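Local coordinates for fucose-specific lectin (Aleuria aurantia, PDB 6GKE), which binds L-fucose specifically, with strongest preference for alpha-1,6-linked core fucose on glycoproteins, through a six-bladed beta-propeller that forms homodimers, at residues T2-T7 and V285-W290; N43-G48 and V303-T308. The protein carries 1 engineered substitution. One frame throughout, in Å; residues are numbered along the deposited sequence. Where two conformers were deposited one is given.

Contact 1: T2-T7 and V285-W290; sequences TEFLYT and VSLQQW. With EDO (1,2-ethanediol), chain I; EDO (1,2-ethanediol), chain B.
Thr-2 and Val-285 mark the closest backbone approach, their CA atoms 5.8 Å apart, where the irregular segment 2-7 meets Val-285, just ahead of strand 286-293. Thr-2 carries the polar part: its OG1 donates to Val-285 O at 2.6 Å, lying in the carbonyl plane with a C=O...donor angle of 145°. The same hydroxyl accepts from Phe-4 N at 3.1 Å, an ST turn, so one oxygen closes the local turn and joins it to Val-285. Its first torsion puts OG1 between the backbone N and the carbonyl carbon, where both bonds can be made. A water accepting from both Thr-2 N and Val-285 N adds a second link.

Phe-4 carries the apolar part. Its chi1 of -169° sets CG anti to the backbone N, beside the carbonyl carbon. The side chain crosses those of Val-285 and Leu-287 at about a right angle. Phe-4 CE2 lies 3.5 Å from Leu-287 CB, and its CD2 lies 3.9 Å from Val-285 CG1. Ser-286 O stands at the ring edge, 3.5 Å from Phe-4 CE2. The other methyl, Val-285 CG2, meets an ethanediol, probably from the crystallisation liquor, whose O2 accepts from Tyr-6 N at 2.8 Å in a nearly straight bond (176°).

Phe-27 of strand 22-28 meets the Phe-4 ring edge-to-face, while Gln-281 of strand 275-282 hydrogen-bonds through its side chain to Leu-5 O and Thr-7 N. Tyr-6 stacks on Tyr-6 of the second subunit, consistent with the N-terminal peptide's part in the dimer. The contact therefore ties the chain start, ahead of strand 10-15, to the sixth repeat, between strands 22-28 and 275-282 of neighbouring blades.

Contact 2: N43-G48 and V303-T308; sequences NPWTGG and VVPTGT
Trp-45 presents one face of its indole to Val-304: CG2 sits 3.7 Å from the centroid of the five-membered ring and 13° off the ring normal, a CH-pi contact. The other methyl, Val-304 CG1, reaches Trp-45 CD2 and CE3 at 4.0 Å. At the indole edge, in its plane, lies a water that accepts from Trp-45 N and donates to Val-303 O. At the base of the side chain, Trp-45 CB touches Pro-305 CD at 3.4 Å. The proline ring continues the packing along the backbone, with Pro-305 CG 3.4 Å from Gly-47 O.

Beyond the proline the two segments meet backbone to backbone. Gly-48 CA directs a C-H at Pro-305 O across 3.4 Å, with an angle of 171° at the hydrogen; having no side chain, Gly-48 lets its CA come this close. A second water donates to Gly-47 O and accepts from Gly-307 N, each at 2.9 Å. Gln-23 and Val-25 of strand 22-28 and Ala-37 of strand 33-40 also touch the indole.

No direct hydrogen bond joins the two segments. Pro-305 O is buried without a conventional partner, leaving the C-H of Gly-48 as a weak substitute. Cohesion thus rests on aromatic-aliphatic packing, C-H...O contacts and two water bridges, joining residues 45-48, on and beside strand 46-56 in the first repeat, to the tail after strand 297-300.

Along the chain the segments alternate, 2-7, 43-48, 285-290, 303-308, so the two contacts interleave, each pairing the first repeat with the last part of the chain. Their centres lie 10 Å apart on the same side of the chain's centre. The backbone connects them directly: Leu-287 O and Val-304 N are 2.9 Å apart, and Glu-3 N and Thr-306 O 3.0 Å, both probable hydrogen bonds. Segment 303-308 thus pairs with both segments of contact 1 as well as packing on 43-48, and Val-25 is touched by Leu-287, Trp-45 and Val-304 alike. Together they join the first and sixth blades, consistent with closure of the propeller ring.

Contact 1: T2-T7 and V285-W290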
loop_
_atom_site.group_PDB
_atom_site.type_symbol
_atom_site.label_atom_id
_atom_site.label_comp_id
_atom_site.label_asym_id
_atom_site.label_seq_id
_atom_site.Cartn_x
_atom_site.Cartn_y
_atom_site.Cartn_z
ATOM N N THR A 2 -9.540 -1.215 1.799
ATOM C CA THR A 2 -9.802 -0.595 3.087
ATOM C C THR A 2 -9.150 0.786 3.119
ATOM O O THR A 2 -8.509 1.206 2.154
ATOM C CB THR A 2 -9.290 -1.448 4.255
ATOM O OG1 THR A 2 -7.878 -1.244 4.346
ATOM C CG2 THR A 2 -9.620 -2.919 4.112
ATOM N N GLU A 3 -9.294 1.453 4.267
ATOM C CA GLU A 3 -8.698 2.771 4.449
ATOM C C GLU A 3 -7.396 2.687 5.258
ATOM O O GLU A 3 -6.851 3.708 5.640
ATOM C CB GLU A 3 -9.750 3.702 5.043
ATOM C CG GLU A 3 -10.942 3.854 4.117
ATOM C CD GLU A 3 -12.089 4.675 4.668
ATOM O OE1 GLU A 3 -12.388 4.548 5.876
ATOM O OE2 GLU A 3 -12.675 5.446 3.883
ATOM N N PHE A 4 -6.878 1.471 5.467
ATOM C CA PHE A 4 -5.602 1.259 6.163
ATOM C C PHE A 4 -4.453 1.651 5.230
ATOM O O PHE A 4 -4.286 1.052 4.174
ATOM C CB PHE A 4 -5.515 -0.215 6.559
ATOM C CG PHE A 4 -4.425 -0.662 7.505
ATOM C CD1 PHE A 4 -3.591 0.209 8.200
ATOM C CD2 PHE A 4 -4.286 -2.022 7.739
ATOM C CE1 PHE A 4 -2.641 -0.281 9.085
ATOM C CE2 PHE A 4 -3.329 -2.507 8.615
ATOM C CZ PHE A 4 -2.517 -1.636 9.299
ATOM N N LEU A 5 -3.649 2.639 5.632
ATOM C CA LEU A 5 -2.522 3.064 4.823
ATOM C C LEU A 5 -1.494 1.930 4.742
ATOM O O LEU A 5 -1.032 1.411 5.759
ATOM C CB LEU A 5 -1.915 4.315 5.458
ATOM C CG LEU A 5 -0.669 4.884 4.784
ATOM C CD1 LEU A 5 -1.009 5.494 3.433
ATOM C CD2 LEU A 5 -0.021 5.909 5.708
ATOM N N TYR A 6 -1.092 1.581 3.520
ATOM C CA TYR A 6 -0.087 0.539 3.328
ATOM C C TYR A 6 1.255 1.051 3.854
ATOM O O TYR A 6 1.692 2.131 3.465
ATOM C CB TYR A 6 0.020 0.139 1.856
ATOM C CG TYR A 6 1.162 -0.790 1.543
ATOM C CD1 TYR A 6 1.298 -2.008 2.190
ATOM C CD2 TYR A 6 2.111 -0.445 0.598
ATOM C CE1 TYR A 6 2.343 -2.867 1.897
ATOM C CE2 TYR A 6 3.154 -1.299 0.282
ATOM C CZ TYR A 6 3.276 -2.508 0.942
ATOM O OH TYR A 6 4.312 -3.335 0.613
ATOM N N THR A 7 1.878 0.246 4.716
ATOM C CA THR A 7 3.128 0.548 5.458
ATOM C C THR A 7 2.890 1.580 6.566
ATOM O O THR A 7 3.845 2.114 7.130
ATOM C CB THR A 7 4.348 0.887 4.579
ATOM O OG1 THR A 7 4.281 2.199 4.019
ATOM C CG2 THR A 7 4.560 -0.133 3.485
ATOM N N VAL A 285 -6.243 -3.916 1.990
ATOM C CA VAL A 285 -5.154 -4.031 2.952
ATOM C C VAL A 285 -5.744 -4.238 4.353
ATOM O O VAL A 285 -6.550 -3.431 4.807
ATOM C CB VAL A 285 -4.281 -2.757 2.894
ATOM C CG1 VAL A 285 -3.272 -2.689 4.029
ATOM C CG2 VAL A 285 -3.580 -2.614 1.552
ATOM N N SER A 286 -5.317 -5.302 5.037
ATOM C CA SER A 286 -5.981 -5.725 6.262
ATOM C C SER A 286 -5.045 -5.640 7.470
ATOM O O SER A 286 -3.823 -5.776 7.359
ATOM C CB SER A 286 -6.555 -7.113 6.119
ATOM O OG SER A 286 -5.544 -8.067 5.833
ATOM N N LEU A 287 -5.673 -5.415 8.629
ATOM C CA LEU A 287 -5.025 -5.458 9.929
ATOM C C LEU A 287 -5.374 -6.799 10.571
ATOM O O LEU A 287 -6.538 -7.080 10.862
ATOM C CB LEU A 287 -5.514 -4.269 10.760
ATOM C CG LEU A 287 -4.959 -4.140 12.177
ATOM C CD1 LEU A 287 -3.440 -4.183 12.207
ATOM C CD2 LEU A 287 -5.459 -2.850 12.806
ATOM N N GLN A 288 -4.345 -7.632 10.730
ATOM C CA GLN A 288 -4.470 -8.980 11.231
ATOM C C GLN A 288 -3.716 -9.089 12.552
ATOM O O GLN A 288 -2.965 -8.187 12.927
ATOM C CB GLN A 288 -3.839 -9.976 10.258
ATOM C CG GLN A 288 -4.279 -9.835 8.814
ATOM C CD GLN A 288 -5.271 -10.872 8.354
ATOM O OE1 GLN A 288 -5.496 -11.897 9.001
ATOM N NE2 GLN A 288 -5.842 -10.613 7.191
ATOM N N GLN A 289 -3.875 -10.215 13.245
ATOM C CA GLN A 289 -3.056 -10.454 14.411
ATOM C C GLN A 289 -2.855 -11.942 14.667
ATOM O O GLN A 289 -3.732 -12.765 14.377
ATOM C CB GLN A 289 -3.695 -9.882 15.667
ATOM C CG GLN A 289 -4.966 -10.611 16.062
ATOM C CD GLN A 289 -5.311 -10.328 17.498
ATOM O OE1 GLN A 289 -6.247 -9.592 17.783
ATOM N NE2 GLN A 289 -4.537 -10.898 18.410
ATOM N N TRP A 290 -1.682 -12.241 15.223
ATOM C CA TRP A 290 -1.412 -13.462 15.913
ATOM C C TRP A 290 -1.947 -13.340 17.340
ATOM O O TRP A 290 -1.880 -12.269 17.945
ATOM C CB TRP A 290 0.090 -13.737 15.938
ATOM C CG TRP A 290 0.636 -14.068 14.591
ATOM C CD1 TRP A 290 1.232 -13.219 13.705
ATOM C CD2 TRP A 290 0.580 -15.350 13.950
ATOM N NE1 TRP A 290 1.578 -13.893 12.569
ATOM C CE2 TRP A 290 1.193 -15.202 12.690
ATOM C CE3 TRP A 290 0.107 -16.609 14.332
ATOM C CZ2 TRP A 290 1.321 -16.268 11.801
ATOM C CZ3 TRP A 290 0.237 -17.661 13.454
ATOM C CH2 TRP A 290 0.838 -17.489 12.208
HETATM C C1 EDO I . -3.437 1.255 -0.097
HETATM O O1 EDO I . -3.614 -0.133 -0.365
HETATM C C2 EDO I . -3.003 1.734 1.288
HETATM O O2 EDO I . -2.075 2.871 1.217
HETATM C C1 EDO B . 0.921 3.444 0.829
HETATM O O1 EDO B . 2.189 2.795 0.779
HETATM C C2 EDO B . 0.109 3.670 -0.447
HETATM O O2 EDO B . -1.332 3.493 -0.227
HETATM O O HOH W 1 -6.842 -1.454 0.692
#

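Contact 2: N43-G48 and V303-T308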
loop_
_atom_site.group_PDB
_atom_site.type_symbol
_atom_site.label_atom_id
_atom_site.label_comp_id
_atom_site.label_asym_id
_atom_site.label_seq_id
_atom_site.Cartn_x
_atom_site.Cartn_y
_atom_site.Cartn_z
ATOM N N ASN A 43 -15.304 -10.808 21.840
ATOM C CA ASN A 43 -16.349 -10.213 21.003
ATOM C C ASN A 43 -15.709 -9.665 19.732
ATOM O O ASN A 43 -14.518 -9.368 19.712
ATOM C CB ASN A 43 -17.107 -9.108 21.737
ATOM C CG ASN A 43 -17.904 -9.630 22.911
ATOM O OD1 ASN A 43 -18.769 -10.483 22.743
ATOM N ND2 ASN A 43 -17.611 -9.135 24.103
ATOM N N PRO A 44 -16.460 -9.509 18.621
ATOM C CA PRO A 44 -15.876 -8.940 17.409
ATOM C C PRO A 44 -15.238 -7.564 17.652
ATOM O O PRO A 44 -15.735 -6.769 18.452
ATOM C CB PRO A 44 -17.070 -8.826 16.453
ATOM C CG PRO A 44 -18.026 -9.892 16.938
ATOM C CD PRO A 44 -17.872 -9.886 18.444
ATOM N N TRP A 45 -14.132 -7.313 16.951
ATOM C CA TRP A 45 -13.524 -5.994 16.917
ATOM C C TRP A 45 -14.557 -4.954 16.463
ATOM O O TRP A 45 -15.373 -5.220 15.576
ATOM C CB TRP A 45 -12.316 -5.978 15.973
ATOM C CG TRP A 45 -11.076 -6.621 16.507
ATOM C CD1 TRP A 45 -10.653 -7.904 16.310
ATOM C CD2 TRP A 45 -10.061 -5.982 17.296
ATOM N NE1 TRP A 45 -9.456 -8.109 16.938
ATOM C CE2 TRP A 45 -9.069 -6.951 17.555
ATOM C CE3 TRP A 45 -9.893 -4.688 17.800
ATOM C CZ2 TRP A 45 -7.936 -6.667 18.317
ATOM C CZ3 TRP A 45 -8.768 -4.405 18.544
ATOM C CH2 TRP A 45 -7.806 -5.384 18.798
ATOM N N THR A 46 -14.475 -3.761 17.055
ATOM C CA THR A 46 -15.229 -2.597 16.637
ATOM C C THR A 46 -14.264 -1.496 16.182
ATOM O O THR A 46 -13.046 -1.589 16.360
ATOM C CB THR A 46 -16.135 -2.098 17.769
ATOM O OG1 THR A 46 -15.339 -1.766 18.908
ATOM C CG2 THR A 46 -17.171 -3.122 18.175
ATOM N N GLY A 47 -14.828 -0.440 15.596
ATOM C CA GLY A 47 -14.085 0.761 15.276
ATOM C C GLY A 47 -13.347 0.660 13.952
ATOM O O GLY A 47 -13.789 -0.003 13.010
ATOM N N GLY A 48 -12.230 1.386 13.870
ATOM C CA GLY A 48 -11.398 1.433 12.670
ATOM C C GLY A 48 -11.952 2.288 11.535
ATOM O O GLY A 48 -11.340 2.322 10.468
ATOM N N VAL A 303 -9.935 -10.627 12.004
ATOM C CA VAL A 303 -9.442 -9.460 11.282
ATOM C C VAL A 303 -10.001 -8.203 11.954
ATOM O O VAL A 303 -11.173 -8.152 12.334
ATOM C CB VAL A 303 -9.817 -9.516 9.789
ATOM C CG1 VAL A 303 -9.387 -8.262 9.044
ATOM C CG2 VAL A 303 -9.245 -10.754 9.115
ATOM N N VAL A 304 -9.149 -7.189 12.083
ATOM C CA VAL A 304 -9.534 -5.924 12.677
ATOM C C VAL A 304 -10.069 -5.021 11.573
ATOM O O VAL A 304 -9.385 -4.818 10.573
ATOM C CB VAL A 304 -8.341 -5.250 13.374
ATOM C CG1 VAL A 304 -8.761 -3.967 14.074
ATOM C CG2 VAL A 304 -7.636 -6.184 14.343
ATOM N N PRO A 305 -11.265 -4.408 11.724
ATOM C CA PRO A 305 -11.794 -3.522 10.688
ATOM C C PRO A 305 -10.975 -2.230 10.575
ATOM O O PRO A 305 -10.557 -1.656 11.590
ATOM C CB PRO A 305 -13.224 -3.232 11.156
ATOM C CG PRO A 305 -13.142 -3.372 12.656
ATOM C CD PRO A 305 -12.167 -4.510 12.882
ATOM N N THR A 306 -10.770 -1.787 9.329
ATOM C CA THR A 306 -9.985 -0.589 9.033
ATOM C C THR A 306 -10.668 0.254 7.948
ATOM O O THR A 306 -10.000 0.894 7.135
ATOM C CB THR A 306 -8.556 -0.949 8.610
ATOM O OG1 THR A 306 -8.583 -1.827 7.481
ATOM C CG2 THR A 306 -7.764 -1.616 9.711
ATOM N N GLY A 307 -12.003 0.271 7.950
ATOM C CA GLY A 307 -12.772 1.147 7.085
ATOM C C GLY A 307 -12.962 0.574 5.692
ATOM O O GLY A 307 -12.280 -0.359 5.272
ATOM N N THR A 308 -13.923 1.155 4.971
ATOM C CA THR A 308 -14.203 0.829 3.585
ATOM C C THR A 308 -14.374 2.135 2.824
ATOM O O THR A 308 -15.218 2.948 3.191
ATOM C CB THR A 308 -15.473 -0.017 3.438
ATOM O OG1 THR A 308 -15.338 -1.204 4.216
ATOM C CG2 THR A 308 -15.753 -0.411 2.005
HETATM O O HOH W 2 -13.252 -8.862 14.275
HETATM O O HOH W 3 -13.917 -0.008 10.128
#